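Local coordinates for hypothetical protein (Aeropyrum pernix, PDB 2P6H) that is of unknown function but belongs to the UPF0047 (YjbQ) family and forms an assembly of three chains, at residues A[30-36]-A[130-134]. Coordinates in Å, arbitrary orientation, origin at the centre of the assembly. Residues are numbered along the deposited sequence.
Sequences VGGVNGL and LYLGE
Tyr131, Glu134 and Leu36 bury the most surface where strand 124-133 runs antiparallel to the start of strand 35-40. Leu36 and Leu132 form a hydrogen-bonded pair, Leu36 N to Leu132 O and Leu132 N to Leu36 O both 3.0 Å; their side chains share the face packing on the other subunits, where leucine suits a greasy interface. Nearly fully extended Gly35 (phi/psi 168/-158) and Gly133 (156/-168) form the next, non-hydrogen-bonded pair, CA to CA 4.0 Å; a CB on either would clash. On that opposite face the t rotamer of Tyr131 (chi2 70°) carries its ring past Gly35 to Gly32, whose lack of a CB lets the ring in; Val30 CG1 is 3.9 Å from Tyr131 CD2, and Trp26 of helix 20-28 lies alongside. Gly31 leaves this helix with glycine-favouring positive phi (67/35). Val33 and Asn34 then both face Glu134, a classic beta bulge. Glu134 N donates to Asn34 O (2.9 Å); Asn34's m rotamer brings ND2 to Glu134 OE2 (2.6 Å) while OD1 accepts from Gly103 N, using both amide ends. Glu134 O, in the C-terminal carboxylate, takes Val33 N (2.9 Å), Asn34 N (3.3 Å) and Tyr131 OH (2.6 Å): main chain, side chains and phenol together fix the chain end between inner strands.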
loop_
_atom_site.group_PDB
_atom_site.type_symbol
_atom_site.label_atom_id
_atom_site.label_comp_id
_atom_site.label_asym_id
_atom_site.label_seq_id
_atom_site.Cartn_x
_atom_site.Cartn_y
_atom_site.Cartn_z
ATOM N N VAL A 30 -22.162 0.819 13.291
ATOM C CA VAL A 30 -22.433 -0.335 12.508
ATOM C C VAL A 30 -22.423 -1.612 13.387
ATOM O O VAL A 30 -23.160 -2.562 13.154
ATOM C CB VAL A 30 -21.329 -0.298 11.461
ATOM C CG1 VAL A 30 -21.157 -1.685 10.845
ATOM C CG2 VAL A 30 -21.686 0.695 10.371
ATOM N N GLY A 31 -21.617 -1.586 14.444
ATOM C CA GLY A 31 -21.578 -2.694 15.381
ATOM C C GLY A 31 -21.020 -3.978 14.795
ATOM O O GLY A 31 -21.468 -5.071 15.143
ATOM N N GLY A 32 -20.040 -3.855 13.903
ATOM C CA GLY A 32 -19.447 -5.038 13.291
ATOM C C GLY A 32 -18.672 -5.857 14.315
ATOM O O GLY A 32 -18.050 -5.329 15.212
ATOM N N VAL A 33 -18.750 -7.195 14.175
ATOM C CA VAL A 33 -18.022 -8.016 15.123
ATOM C C VAL A 33 -16.807 -8.682 14.461
ATOM O O VAL A 33 -15.672 -8.533 14.893
ATOM C CB VAL A 33 -19.002 -9.064 15.664
ATOM C CG1 VAL A 33 -18.266 -10.040 16.580
ATOM C CG2 VAL A 33 -20.109 -8.384 16.446
ATOM N N ASN A 34 -17.007 -9.438 13.383
ATOM C CA ASN A 34 -15.899 -10.056 12.653
ATOM C C ASN A 34 -16.025 -9.711 11.181
ATOM O O ASN A 34 -17.054 -9.942 10.559
ATOM C CB ASN A 34 -15.940 -11.586 12.785
ATOM C CG ASN A 34 -15.923 -12.010 14.235
ATOM O OD1 ASN A 34 -14.935 -11.883 14.952
ATOM N ND2 ASN A 34 -17.066 -12.585 14.649
ATOM N N GLY A 35 -14.966 -9.137 10.620
ATOM C CA GLY A 35 -15.000 -8.729 9.209
ATOM C C GLY A 35 -13.808 -7.834 8.865
ATOM O O GLY A 35 -12.773 -7.880 9.516
ATOM N N LEU A 36 -13.950 -7.029 7.779
ATOM C CA LEU A 36 -12.894 -6.121 7.352
ATOM C C LEU A 36 -13.449 -4.725 7.189
ATOM O O LEU A 36 -14.592 -4.520 6.802
ATOM C CB LEU A 36 -12.417 -6.477 5.950
ATOM C CG LEU A 36 -11.757 -7.828 5.756
ATOM C CD1 LEU A 36 -11.546 -7.996 4.245
ATOM C CD2 LEU A 36 -10.374 -7.953 6.390
ATOM N N LEU A 130 -16.008 1.290 4.345
ATOM C CA LEU A 130 -16.759 0.105 3.930
ATOM C C LEU A 130 -16.542 -1.002 4.940
ATOM O O LEU A 130 -15.421 -1.343 5.295
ATOM C CB LEU A 130 -16.285 -0.355 2.533
ATOM C CG LEU A 130 -17.009 -1.622 2.005
ATOM C CD1 LEU A 130 -16.989 -1.714 0.479
ATOM C CD2 LEU A 130 -16.384 -2.918 2.520
ATOM N N TYR A 131 -17.629 -1.593 5.419
ATOM C CA TYR A 131 -17.517 -2.696 6.360
ATOM C C TYR A 131 -18.132 -3.926 5.734
ATOM O O TYR A 131 -19.295 -3.915 5.317
ATOM C CB TYR A 131 -18.227 -2.408 7.678
ATOM C CG TYR A 131 -18.122 -3.588 8.615
ATOM C CD1 TYR A 131 -16.902 -3.925 9.202
ATOM C CD2 TYR A 131 -19.216 -4.426 8.845
ATOM C CE1 TYR A 131 -16.769 -5.072 9.990
ATOM C CE2 TYR A 131 -19.088 -5.578 9.632
ATOM C CZ TYR A 131 -17.865 -5.893 10.194
ATOM O OH TYR A 131 -17.720 -7.043 10.939
ATOM N N LEU A 132 -17.347 -4.990 5.677
ATOM C CA LEU A 132 -17.771 -6.237 5.066
ATOM C C LEU A 132 -17.622 -7.341 6.090
ATOM O O LEU A 132 -16.525 -7.730 6.469
ATOM C CB LEU A 132 -16.888 -6.528 3.835
ATOM C CG LEU A 132 -17.340 -7.752 3.004
ATOM C CD1 LEU A 132 -18.521 -7.429 2.085
ATOM C CD2 LEU A 132 -16.234 -8.299 2.101
ATOM N N GLY A 133 -18.733 -7.892 6.570
ATOM C CA GLY A 133 -18.637 -8.965 7.538
ATOM C C GLY A 133 -19.857 -9.129 8.421
ATOM O O GLY A 133 -20.919 -8.559 8.157
ATOM N N GLU A 134 -19.703 -9.931 9.470
ATOM C CA GLU A 134 -20.791 -10.184 10.410
ATOM C C GLU A 134 -20.669 -9.300 11.665
ATOM O O GLU A 134 -19.695 -8.509 11.754
ATOM C CB GLU A 134 -20.781 -11.665 10.806
ATOM C CG GLU A 134 -20.072 -11.953 12.134
ATOM C CD GLU A 134 -19.308 -13.277 12.145
ATOM O OE1 GLU A 134 -19.122 -13.872 11.061
ATOM O OE2 GLU A 134 -18.878 -13.722 13.235
ATOM O OXT GLU A 134 -21.554 -9.422 12.548
#